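Glucose-6-phosphate isomerase like protein (Thermus thermophilus, PDB 1WIW) probably binds phosphorylated sugars and may interconvert glucose 6-phosphate or mannose 6-phosphate with fructose 6-phosphate. Local coordinates at residues P165-S169 / A198-F202; V30-Y35 / F117-A121; R2-R6 / V146-E150; F49-L53 / V255-W259; A184-K188 / V275-H280. All blocks are in the same frame, centred on the assembly; numbering follows the deposited sequence.

Contact 1. Residues P165-S169 / A198-F202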
# COMPACT_ATOMS: atom_id res chain seq x y z
N PRO B 165 -12.92 -5.17 -6.49
CA PRO B 165 -12.09 -6.19 -5.85
C PRO B 165 -11.19 -5.70 -4.73
O PRO B 165 -10.60 -4.61 -4.80
CB PRO B 165 -11.31 -6.80 -7.02
CG PRO B 165 -11.22 -5.69 -7.99
CD PRO B 165 -12.58 -5.02 -7.91
N LEU B 166 -11.11 -6.51 -3.68
CA LEU B 166 -10.28 -6.22 -2.52
C LEU B 166 -9.26 -7.36 -2.45
O LEU B 166 -9.62 -8.49 -2.11
CB LEU B 166 -11.14 -6.20 -1.25
CG LEU B 166 -10.45 -6.20 0.11
CD1 LEU B 166 -9.42 -5.09 0.19
CD2 LEU B 166 -11.51 -6.05 1.21
N PHE B 167 -8.01 -7.06 -2.79
CA PHE B 167 -6.95 -8.07 -2.80
C PHE B 167 -6.18 -8.12 -1.49
O PHE B 167 -5.72 -7.10 -0.99
CB PHE B 167 -5.97 -7.80 -3.94
CG PHE B 167 -6.60 -7.76 -5.30
CD1 PHE B 167 -6.71 -6.56 -5.99
CD2 PHE B 167 -7.07 -8.92 -5.90
CE1 PHE B 167 -7.28 -6.52 -7.27
CE2 PHE B 167 -7.64 -8.89 -7.17
CZ PHE B 167 -7.74 -7.69 -7.86
N TYR B 168 -6.03 -9.33 -0.95
CA TYR B 168 -5.31 -9.56 0.30
C TYR B 168 -4.34 -10.74 0.10
O TYR B 168 -4.77 -11.85 -0.21
CB TYR B 168 -6.29 -9.88 1.43
CG TYR B 168 -5.63 -10.12 2.77
CD1 TYR B 168 -6.05 -11.16 3.60
CD2 TYR B 168 -4.58 -9.31 3.21
CE1 TYR B 168 -5.43 -11.41 4.83
CE2 TYR B 168 -3.96 -9.55 4.44
CZ TYR B 168 -4.39 -10.60 5.24
OH TYR B 168 -3.75 -10.86 6.44
N SER B 169 -3.05 -10.48 0.25
CA SER B 169 -2.01 -11.50 0.07
C SER B 169 -1.09 -11.63 1.28
O SER B 169 0.00 -11.06 1.30
CB SER B 169 -1.18 -11.18 -1.17
OG SER B 169 -0.55 -9.91 -1.05
N ALA B 198 -4.34 -5.46 8.26
CA ALA B 198 -5.43 -5.93 7.41
C ALA B 198 -6.65 -6.53 8.10
O ALA B 198 -7.78 -6.14 7.80
CB ALA B 198 -4.89 -6.91 6.38
N LEU B 199 -6.44 -7.47 9.01
CA LEU B 199 -7.57 -8.12 9.67
C LEU B 199 -8.43 -7.15 10.49
O LEU B 199 -9.65 -7.26 10.50
CB LEU B 199 -7.07 -9.28 10.54
CG LEU B 199 -6.26 -10.34 9.78
CD1 LEU B 199 -5.90 -11.49 10.72
CD2 LEU B 199 -7.05 -10.87 8.59
N GLU B 200 -7.79 -6.21 11.18
CA GLU B 200 -8.54 -5.23 11.97
C GLU B 200 -9.42 -4.43 11.01
O GLU B 200 -10.57 -4.13 11.31
CB GLU B 200 -7.57 -4.29 12.70
CG GLU B 200 -6.66 -4.99 13.70
CD GLU B 200 -7.38 -5.40 14.97
OE1 GLU B 200 -8.63 -5.42 14.98
OE2 GLU B 200 -6.69 -5.71 15.97
N PHE B 201 -8.86 -4.11 9.85
CA PHE B 201 -9.54 -3.36 8.81
C PHE B 201 -10.81 -4.10 8.36
O PHE B 201 -11.89 -3.50 8.24
CB PHE B 201 -8.58 -3.16 7.63
CG PHE B 201 -9.20 -2.51 6.43
CD1 PHE B 201 -9.46 -1.15 6.42
CD2 PHE B 201 -9.50 -3.26 5.30
CE1 PHE B 201 -10.01 -0.53 5.29
CE2 PHE B 201 -10.05 -2.66 4.17
CZ PHE B 201 -10.30 -1.29 4.16
N PHE B 202 -10.67 -5.40 8.11
CA PHE B 202 -11.80 -6.21 7.67
C PHE B 202 -12.93 -6.21 8.69
O PHE B 202 -14.10 -6.22 8.34
CB PHE B 202 -11.34 -7.65 7.42
CG PHE B 202 -10.29 -7.78 6.34
CD1 PHE B 202 -9.44 -8.89 6.33
CD2 PHE B 202 -10.16 -6.82 5.34
CE1 PHE B 202 -8.47 -9.04 5.32
CE2 PHE B 202 -9.20 -6.96 4.33
CZ PHE B 202 -8.35 -8.07 4.33

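Contact 2. Residues V30-Y35 / F117-A121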
# COMPACT_ATOMS: atom_id res chain seq x y z
N VAL B 30 19.18 -11.08 -20.18
CA VAL B 30 19.97 -12.06 -19.47
C VAL B 30 21.31 -11.40 -19.16
O VAL B 30 21.90 -10.75 -20.03
CB VAL B 30 20.21 -13.31 -20.35
CG1 VAL B 30 21.17 -14.27 -19.67
CG2 VAL B 30 18.89 -13.99 -20.65
N PRO B 31 21.81 -11.53 -17.92
CA PRO B 31 23.09 -10.90 -17.60
C PRO B 31 24.23 -11.51 -18.42
O PRO B 31 24.31 -12.73 -18.58
CB PRO B 31 23.24 -11.15 -16.09
CG PRO B 31 22.47 -12.41 -15.88
CD PRO B 31 21.25 -12.23 -16.75
N GLY B 32 25.08 -10.64 -18.96
CA GLY B 32 26.19 -11.10 -19.77
C GLY B 32 27.52 -11.11 -19.03
O GLY B 32 28.57 -11.24 -19.65
N GLU B 33 27.47 -10.96 -17.71
CA GLU B 33 28.69 -10.96 -16.92
C GLU B 33 28.40 -11.26 -15.45
O GLU B 33 27.27 -11.13 -14.99
CB GLU B 33 29.40 -9.62 -17.06
CG GLU B 33 28.60 -8.41 -16.60
CD GLU B 33 29.19 -7.10 -17.11
OE1 GLU B 33 28.77 -6.03 -16.62
OE2 GLU B 33 30.06 -7.15 -18.00
N ALA B 34 29.44 -11.66 -14.73
CA ALA B 34 29.31 -11.99 -13.31
C ALA B 34 29.45 -10.75 -12.44
O ALA B 34 30.55 -10.42 -11.99
CB ALA B 34 30.35 -13.02 -12.92
N TYR B 35 28.34 -10.06 -12.22
CA TYR B 35 28.35 -8.85 -11.40
C TYR B 35 28.95 -9.17 -10.04
O TYR B 35 28.49 -10.09 -9.35
CB TYR B 35 26.92 -8.32 -11.24
CG TYR B 35 26.32 -7.87 -12.54
CD1 TYR B 35 26.69 -6.66 -13.12
CD2 TYR B 35 25.40 -8.67 -13.23
CE1 TYR B 35 26.17 -6.26 -14.35
CE2 TYR B 35 24.88 -8.28 -14.46
CZ TYR B 35 25.27 -7.07 -15.01
OH TYR B 35 24.77 -6.68 -16.23
N PHE B 117 15.98 -11.15 -14.36
CA PHE B 117 17.32 -10.60 -14.51
C PHE B 117 18.06 -10.62 -13.17
O PHE B 117 19.21 -11.06 -13.10
CB PHE B 117 17.26 -9.18 -15.05
CG PHE B 117 18.61 -8.53 -15.20
CD1 PHE B 117 19.13 -7.73 -14.18
CD2 PHE B 117 19.38 -8.72 -16.35
CE1 PHE B 117 20.39 -7.13 -14.31
CE2 PHE B 117 20.64 -8.14 -16.49
CZ PHE B 117 21.14 -7.34 -15.46
N LEU B 118 17.40 -10.15 -12.11
CA LEU B 118 18.01 -10.13 -10.78
C LEU B 118 18.40 -11.52 -10.28
O LEU B 118 19.48 -11.70 -9.72
CB LEU B 118 17.09 -9.47 -9.75
CG LEU B 118 16.94 -7.95 -9.81
CD1 LEU B 118 16.10 -7.46 -8.64
CD2 LEU B 118 18.32 -7.30 -9.76
N LEU B 119 17.52 -12.50 -10.47
CA LEU B 119 17.83 -13.85 -10.02
C LEU B 119 19.04 -14.40 -10.77
O LEU B 119 19.92 -15.02 -10.17
CB LEU B 119 16.62 -14.77 -10.20
CG LEU B 119 15.37 -14.42 -9.37
CD1 LEU B 119 14.31 -15.49 -9.57
CD2 LEU B 119 15.73 -14.30 -7.90
N LEU B 120 19.09 -14.16 -12.08
CA LEU B 120 20.20 -14.64 -12.89
C LEU B 120 21.48 -13.86 -12.61
O LEU B 120 22.59 -14.38 -12.80
CB LEU B 120 19.86 -14.52 -14.38
CG LEU B 120 18.79 -15.47 -14.93
CD1 LEU B 120 18.46 -15.09 -16.37
CD2 LEU B 120 19.30 -16.89 -14.87
N ALA B 121 21.33 -12.62 -12.15
CA ALA B 121 22.47 -11.78 -11.85
C ALA B 121 23.05 -12.07 -10.46
O ALA B 121 24.20 -11.72 -10.18
CB ALA B 121 22.07 -10.31 -11.94

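Contact 3. Residues R2-R6 / V146-E150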
# COMPACT_ATOMS: atom_id res chain seq x y z
N ARG B 2 -20.53 -10.08 -22.15
CA ARG B 2 -19.64 -10.69 -23.13
C ARG B 2 -19.21 -12.10 -22.72
O ARG B 2 -19.08 -12.40 -21.53
CB ARG B 2 -18.41 -9.80 -23.36
CG ARG B 2 -18.78 -8.41 -23.88
CD ARG B 2 -17.56 -7.57 -24.21
NE ARG B 2 -17.93 -6.27 -24.79
CZ ARG B 2 -18.44 -5.26 -24.09
NH1 ARG B 2 -18.75 -4.13 -24.70
NH2 ARG B 2 -18.63 -5.38 -22.79
N ASP B 3 -19.01 -12.96 -23.71
CA ASP B 3 -18.64 -14.35 -23.50
C ASP B 3 -17.16 -14.56 -23.84
O ASP B 3 -16.74 -14.37 -24.98
CB ASP B 3 -19.53 -15.24 -24.38
CG ASP B 3 -19.26 -16.72 -24.20
OD1 ASP B 3 -20.09 -17.53 -24.68
OD2 ASP B 3 -18.24 -17.09 -23.60
N LEU B 4 -16.38 -14.94 -22.83
CA LEU B 4 -14.95 -15.17 -22.99
C LEU B 4 -14.64 -16.41 -23.82
O LEU B 4 -13.48 -16.73 -24.08
CB LEU B 4 -14.27 -15.26 -21.62
CG LEU B 4 -14.39 -13.98 -20.77
CD1 LEU B 4 -13.77 -14.20 -19.39
CD2 LEU B 4 -13.69 -12.83 -21.50
N ASP B 5 -15.69 -17.12 -24.23
CA ASP B 5 -15.49 -18.31 -25.04
C ASP B 5 -15.92 -18.09 -26.50
O ASP B 5 -16.03 -19.04 -27.28
CB ASP B 5 -16.20 -19.51 -24.39
CG ASP B 5 -15.49 -19.98 -23.12
OD1 ASP B 5 -16.09 -20.70 -22.30
OD2 ASP B 5 -14.30 -19.64 -22.95
N ARG B 6 -16.16 -16.83 -26.86
CA ARG B 6 -16.51 -16.47 -28.24
C ARG B 6 -15.33 -15.68 -28.80
O ARG B 6 -14.85 -14.72 -28.18
CB ARG B 6 -17.80 -15.62 -28.28
CG ARG B 6 -19.09 -16.44 -28.07
CD ARG B 6 -20.33 -15.55 -28.04
NE ARG B 6 -20.57 -14.86 -29.30
CZ ARG B 6 -21.38 -15.29 -30.26
NH1 ARG B 6 -21.53 -14.58 -31.38
NH2 ARG B 6 -22.05 -16.43 -30.11
N VAL B 146 -8.83 -22.26 -23.42
CA VAL B 146 -9.34 -23.03 -22.28
C VAL B 146 -10.68 -22.42 -21.88
O VAL B 146 -10.75 -21.27 -21.45
CB VAL B 146 -8.36 -22.95 -21.09
CG1 VAL B 146 -8.89 -23.79 -19.93
CG2 VAL B 146 -6.97 -23.44 -21.52
N PRO B 147 -11.78 -23.19 -22.00
CA PRO B 147 -13.12 -22.70 -21.64
C PRO B 147 -13.27 -22.22 -20.20
O PRO B 147 -12.52 -22.63 -19.31
CB PRO B 147 -14.03 -23.89 -21.98
CG PRO B 147 -13.12 -25.08 -21.81
CD PRO B 147 -11.84 -24.59 -22.46
N VAL B 148 -14.25 -21.35 -19.97
CA VAL B 148 -14.50 -20.79 -18.64
C VAL B 148 -14.61 -21.82 -17.52
O VAL B 148 -14.03 -21.63 -16.45
CB VAL B 148 -15.79 -19.92 -18.64
CG1 VAL B 148 -15.95 -19.23 -17.29
CG2 VAL B 148 -15.72 -18.88 -19.76
N GLU B 149 -15.34 -22.90 -17.75
CA GLU B 149 -15.50 -23.93 -16.73
C GLU B 149 -14.17 -24.56 -16.30
O GLU B 149 -14.11 -25.20 -15.25
CB GLU B 149 -16.44 -25.03 -17.23
CG GLU B 149 -15.97 -25.74 -18.50
CD GLU B 149 -16.57 -25.14 -19.76
OE1 GLU B 149 -16.81 -23.91 -19.79
OE2 GLU B 149 -16.79 -25.92 -20.72
N GLU B 150 -13.11 -24.39 -17.08
CA GLU B 150 -11.81 -24.96 -16.73
C GLU B 150 -10.72 -23.90 -16.58
O GLU B 150 -9.58 -24.22 -16.25
CB GLU B 150 -11.38 -25.99 -17.78
CG GLU B 150 -12.37 -27.11 -18.01
CD GLU B 150 -11.89 -28.13 -19.04
OE1 GLU B 150 -11.51 -27.72 -20.16
OE2 GLU B 150 -11.89 -29.34 -18.72

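Contact 4. Residues F49-L53 / V255-W259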
# COMPACT_ATOMS: atom_id res chain seq x y z
N PHE B 49 8.41 -3.92 -7.56
CA PHE B 49 7.95 -5.20 -7.03
C PHE B 49 9.06 -6.25 -7.08
O PHE B 49 9.30 -6.97 -6.11
CB PHE B 49 6.73 -5.67 -7.83
CG PHE B 49 6.06 -6.89 -7.26
CD1 PHE B 49 5.64 -6.92 -5.94
CD2 PHE B 49 5.81 -7.99 -8.07
CE1 PHE B 49 4.98 -8.04 -5.42
CE2 PHE B 49 5.15 -9.12 -7.57
CZ PHE B 49 4.74 -9.14 -6.25
N ALA B 50 9.75 -6.31 -8.22
CA ALA B 50 10.83 -7.28 -8.42
C ALA B 50 11.97 -7.04 -7.43
O ALA B 50 12.55 -7.99 -6.89
CB ALA B 50 11.34 -7.19 -9.86
N ALA B 51 12.30 -5.77 -7.20
CA ALA B 51 13.37 -5.43 -6.27
C ALA B 51 13.02 -5.97 -4.88
O ALA B 51 13.86 -6.56 -4.21
CB ALA B 51 13.55 -3.91 -6.21
N LEU B 52 11.77 -5.78 -4.47
CA LEU B 52 11.33 -6.26 -3.16
C LEU B 52 11.30 -7.78 -3.08
O LEU B 52 11.72 -8.36 -2.08
CB LEU B 52 9.95 -5.68 -2.82
CG LEU B 52 9.92 -4.24 -2.30
CD1 LEU B 52 10.60 -4.19 -0.94
CD2 LEU B 52 10.62 -3.29 -3.27
N LEU B 53 10.82 -8.42 -4.14
CA LEU B 53 10.74 -9.88 -4.19
C LEU B 53 12.10 -10.55 -4.05
O LEU B 53 12.21 -11.61 -3.44
CB LEU B 53 10.13 -10.35 -5.51
CG LEU B 53 8.64 -10.64 -5.54
CD1 LEU B 53 8.29 -11.71 -4.51
CD2 LEU B 53 7.90 -9.35 -5.25
N VAL B 255 4.23 -16.61 -5.09
CA VAL B 255 3.89 -15.20 -5.28
C VAL B 255 3.78 -14.88 -6.77
O VAL B 255 2.80 -14.31 -7.22
CB VAL B 255 4.94 -14.27 -4.63
CG1 VAL B 255 4.77 -12.83 -5.14
CG2 VAL B 255 4.78 -14.30 -3.11
N MSE B 256 4.79 -15.27 -7.53
CA MSE B 256 4.81 -15.01 -8.96
C MSE B 256 3.68 -15.74 -9.69
O MSE B 256 3.10 -15.22 -10.65
CB MSE B 256 6.18 -15.39 -9.53
CG MSE B 256 6.85 -14.30 -10.36
SE MSE B 256 6.79 -12.51 -9.59
CE MSE B 256 7.82 -12.84 -7.99
N ALA B 257 3.34 -16.95 -9.24
CA ALA B 257 2.26 -17.72 -9.85
C ALA B 257 0.94 -16.99 -9.61
O ALA B 257 0.09 -16.92 -10.50
CB ALA B 257 2.19 -19.13 -9.26
N LEU B 258 0.77 -16.45 -8.41
CA LEU B 258 -0.44 -15.70 -8.09
C LEU B 258 -0.49 -14.47 -8.98
O LEU B 258 -1.51 -14.16 -9.59
CB LEU B 258 -0.45 -15.28 -6.61
CG LEU B 258 -0.76 -16.37 -5.57
CD1 LEU B 258 -0.42 -15.85 -4.18
CD2 LEU B 258 -2.23 -16.77 -5.66
N TRP B 259 0.63 -13.75 -9.04
CA TRP B 259 0.74 -12.55 -9.86
C TRP B 259 0.39 -12.86 -11.32
O TRP B 259 -0.36 -12.12 -11.95
CB TRP B 259 2.17 -12.00 -9.78
CG TRP B 259 2.44 -10.82 -10.66
CD1 TRP B 259 2.19 -9.50 -10.37
CD2 TRP B 259 3.00 -10.84 -11.97
NE1 TRP B 259 2.56 -8.71 -11.44
CE2 TRP B 259 3.06 -9.51 -12.43
CE3 TRP B 259 3.45 -11.87 -12.81
CZ2 TRP B 259 3.55 -9.17 -13.71
CZ3 TRP B 259 3.95 -11.54 -14.08
CH2 TRP B 259 3.99 -10.20 -14.51

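Contact 5. Residues A184-K188 / V275-H280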
# COMPACT_ATOMS: atom_id res chain seq x y z
N ALA B 184 -5.46 -2.14 -12.87
CA ALA B 184 -5.63 -0.78 -13.35
C ALA B 184 -5.03 -0.67 -14.75
O ALA B 184 -5.66 -0.16 -15.67
CB ALA B 184 -4.96 0.22 -12.41
N ARG B 185 -3.82 -1.19 -14.93
CA ARG B 185 -3.17 -1.07 -16.23
C ARG B 185 -3.73 -1.96 -17.33
O ARG B 185 -3.81 -1.54 -18.49
CB ARG B 185 -1.66 -1.30 -16.14
CG ARG B 185 -0.99 -0.73 -17.38
CD ARG B 185 0.29 -1.41 -17.80
NE ARG B 185 1.41 -1.06 -16.95
CZ ARG B 185 2.65 -0.88 -17.40
NH1 ARG B 185 3.62 -0.57 -16.56
NH2 ARG B 185 2.90 -0.98 -18.70
N VAL B 186 -4.11 -3.19 -16.98
CA VAL B 186 -4.65 -4.13 -17.94
C VAL B 186 -6.17 -4.11 -18.02
O VAL B 186 -6.74 -3.98 -19.10
CB VAL B 186 -4.18 -5.56 -17.61
CG1 VAL B 186 -4.82 -6.58 -18.56
CG2 VAL B 186 -2.66 -5.64 -17.72
N ALA B 187 -6.84 -4.22 -16.87
CA ALA B 187 -8.30 -4.22 -16.85
C ALA B 187 -8.89 -2.80 -16.84
O ALA B 187 -10.10 -2.63 -17.00
CB ALA B 187 -8.81 -5.02 -15.65
N LYS B 188 -8.03 -1.80 -16.67
CA LYS B 188 -8.46 -0.40 -16.64
C LYS B 188 -9.55 -0.23 -15.58
O LYS B 188 -10.45 0.60 -15.72
CB LYS B 188 -9.02 -0.01 -18.02
CG LYS B 188 -8.15 -0.40 -19.23
CD LYS B 188 -6.79 0.28 -19.19
CE LYS B 188 -6.00 0.07 -20.48
NZ LYS B 188 -5.67 -1.37 -20.75
N VAL B 275 -12.82 -3.36 -23.37
CA VAL B 275 -11.75 -2.40 -23.57
C VAL B 275 -10.45 -3.12 -23.88
O VAL B 275 -10.27 -4.29 -23.53
CB VAL B 275 -11.54 -1.48 -22.35
CG1 VAL B 275 -12.79 -0.63 -22.11
CG2 VAL B 275 -11.20 -2.31 -21.11
N ASP B 276 -9.56 -2.41 -24.55
CA ASP B 276 -8.27 -2.97 -24.91
C ASP B 276 -7.42 -3.15 -23.66
O ASP B 276 -7.17 -2.20 -22.93
CB ASP B 276 -7.56 -2.03 -25.88
CG ASP B 276 -6.34 -2.67 -26.52
OD1 ASP B 276 -5.81 -3.65 -25.95
OD2 ASP B 276 -5.90 -2.18 -27.58
N PRO B 277 -6.99 -4.39 -23.38
CA PRO B 277 -6.16 -4.70 -22.21
C PRO B 277 -4.73 -4.16 -22.37
O PRO B 277 -3.99 -4.03 -21.39
CB PRO B 277 -6.20 -6.22 -22.14
CG PRO B 277 -6.30 -6.61 -23.59
CD PRO B 277 -7.30 -5.62 -24.14
N GLY B 278 -4.35 -3.85 -23.60
CA GLY B 278 -3.01 -3.34 -23.86
C GLY B 278 -2.86 -1.89 -23.45
O GLY B 278 -3.85 -1.23 -23.11
N ASP B 279 -1.63 -1.38 -23.46
CA ASP B 279 -1.36 0.00 -23.08
C ASP B 279 -1.75 0.96 -24.20
O ASP B 279 -2.28 2.05 -23.95
CB ASP B 279 0.13 0.21 -22.78
CG ASP B 279 0.60 -0.53 -21.52
OD1 ASP B 279 -0.25 -0.85 -20.66
OD2 ASP B 279 1.82 -0.76 -21.40
N HIS B 280 -1.47 0.54 -25.43
CA HIS B 280 -1.73 1.33 -26.64
C HIS B 280 -1.57 2.84 -26.51
O HIS B 280 -2.50 3.60 -26.78
CB HIS B 280 -3.10 0.98 -27.24
CG HIS B 280 -4.27 1.32 -26.36
ND1 HIS B 280 -4.47 0.74 -25.13
CD2 HIS B 280 -5.32 2.14 -26.57
CE1 HIS B 280 -5.60 1.19 -24.62
NE2 HIS B 280 -6.14 2.04 -25.47

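Contact 1. Residues P165-S169 / A198-F202
Start with the aromatic pair, the centre of this contact. Tyr168, at the end of strand 164-168, offers a ring face to the edge of Phe202 on helix 198-204. The centroids lie 5.1 Å apart with planes at 83°, a T-shaped stack whose closest atoms are Tyr168 CD1 and Phe202 CE1 at 3.6 Å.

Aliphatic groups fill in around the two rings. Ala198 CB, one helical turn before Phe202, comes to 3.4 Å from Tyr168 CE2, and Leu199 CD2 reaches 4.1 Å from Tyr168 CE1. Leu166 CD2 meets Phe202 CE2 at 4.0 Å. Leu166 and Tyr168 sit two apart on the strand, so both project to the helix side, while Phe167 turns the other way and packs on Val179 and Phe183 of helix 174-185.

With strand and helix axes 11.4 Å apart and at 149°, roughly antiparallel, the space between them is bridged by side chains alone. Ala230 and Ile233 of helix 225-234 close round the same rings. Strand 164-168 is an edge of the parallel three-stranded sheet, hydrogen-bonded to strand 216-221, and helices pack on both its faces: the layered alpha/beta/alpha architecture of an SIS domain.

Contact 2. Residues V30-Y35 / F117-A121
Pro31 is the wedge here, packing against Phe117, Leu120 and Ala121 of helix 110-121. Its ring meets the helix closely, Pro31 CD lying 3.6 Å from Leu120 CB and Pro31 CG 3.9 Å from Ala121 N. Leu120, with chi1 m and chi2 t, brings CD1 to 4.3 Å from Val30 CG1.

Phe117 has a CA-to-CB bond directed sideways, but its t rotamer swings the ring back to the loop: Phe117 CE2 stands 3.9 Å from Pro31 CA. The m rotamer of Tyr35 folds its ring onto the helix from the other end of the loop segment. Tyr35 CD2 meets Ala121 CB at 3.9 Å, and Tyr35 OH approaches the Phe117 ring edge at CZ, 3.8 Å away. An inverse gamma turn centred on Ala34 bends the chain into Tyr35.

Tyr35 also stacks edge-to-face with Phe66 of strand 64-70. The loop leading into strand 39-45 is thus packed against a helix that flanks the parallel sheet, a layered arrangement characteristic of the N-terminal SIS domain of the PGI family.

Contact 3. Residues R2-R6 / V146-E150
One aspartate carries nearly all of this contact: Asp5 lies exposed at the surface, yet its carboxylate takes the backbone hydrogen bond that joins two loops 140 residues apart. Val148 N donates to Asp5 OD1 at 3.0 Å with an almost straight angle of 175°. The same carboxylate also packs against the residue preceding Val148, Asp5 OD2 lying 3.5 Å from Pro147 CA, and its strongest partner is Lys154 of helix 152-160, which forms a salt bridge to OD2. Lys154 also bonds to the carbonyls of Leu4 and Val146, so a single ammonium group draws both segments together.

Asp5 is held in place by a type I beta turn from Asp3 to Arg6, closed by Arg6 N to Asp3 O at 3.1 Å. Asp3 strengthens it with an Asx turn, Asp5 N giving a 2.6 Å hydrogen bond to Asp3 OD2. The compact N-terminal turn rests beside the loop that leads into helix 152-160. Apolar packing is slight: Leu4 CB is 4.3 Å from Val148 CG2, while Leu4 leans on Tyr268 and Leu272 of helix 251-272. Glu149 OE1 sits 4.1 Å from Asp5 OD1, a proximity of like charges that the Lys154 salt bridge to Asp5 probably eases.

Contact 4. Residues F49-L53 / V255-W259
Here the two SIS halves of the chain meet: helix 48-54 of the N-terminal domain faces the long helix 251-272 of the C-terminal one, near the centre of the molecule. Helix 48-54 follows strand 39-45 in a strand-turn-helix unit. The segments run nearly antiparallel, at 157°, but their axes stay 13.0 Å apart, so only side chains meet across the gap.

Phe49 and Leu53, one turn apart, do so from one side, and Val255, Met256 and Trp259 answer. Val255 CG1 touches both partners, 3.9 Å from Phe49 CZ and 3.7 Å from Leu53 CD1. Met256, present as selenomethionine, bends its end inward, placing Met256 CE 3.4 Å from Leu53 CG. Met256 SE lies 4.3 Å from Phe49 CE2, in an oblique Met-aromatic contact with that ring. Phe49 CE2 is also 4.1 Å from Trp259 CD1; those rings, with planes at 29° and centroids 5.7 Å apart, are slid so far that they barely overlap. Phe172 joins beside Leu53, and Leu175 and Ala178 of helix 174-185 beside Phe49.

The contact between these segments is wholly apolar, without directional polar links, so the domains are joined here by side-chain shape and burial.

Contact 5. Residues A184-K188 / V275-H280
Lys188 ends its side chain in a cluster of carbonyl oxygens. Its NZ donates to Asp276 O at 2.8 Å and Gly278 O at 3.0 Å across the contact, and to Arg185 O at 2.9 Å on its own side, with a weak bond to Val186 O at 3.3 Å. A buried ammonium is thereby satisfied by main-chain acceptors from both segments. Lys188, the first residue to leave helical geometry, has positive phi, and its CA-to-CB bond points toward the loop.

The loop ties itself into shape as well. Asp276 OD1 accepts from Gly278 N at 2.8 Å, an Asx turn, and Gly278 O takes a second donor, His280 ND1, at 2.9 Å. Arg185 NH2 makes a salt bridge to Asp279 OD2 at 2.9 Å, while Arg185 NH1 pairs with Glu46, the strongest partner of this side chain, and with Glu200 of the second subunit. Backbones meet closely where Pro277 CA approaches Val186 O at 3.2 Å in a CA-H...O contact, and the side chains meet too, Val186 CG1 3.9 Å from Pro277 CB.

Val186 and Pro277 both reach helices 17-23 and 251-272, so the end of helix 174-185 is fastened to the loop between helices 251-272 and 284-288, alongside the dimer interface.

Contacts 1, 4 and 5 are buried, contact 2 is partly so, and contact 3 lies at the surface. Chemistry does not simply follow depth: contacts 1, 2 and 4 are apolar and rich in aromatic rings, whereas contact 5, though buried, is built on charge and carbonyl groups, and contact 3 on a carboxylate. Contact 1 belongs to the C-terminal SIS region and contact 2 to the N-terminal one, on opposite sides of the chain's centre; contact 4 spans both regions and touches contact 2 where Leu118 packs on Ala50 and Ala51. Helix 174-185 carries part of contact 5 and flanks contacts 1 and 4. Contacts 1 and 5 both reach the second subunit.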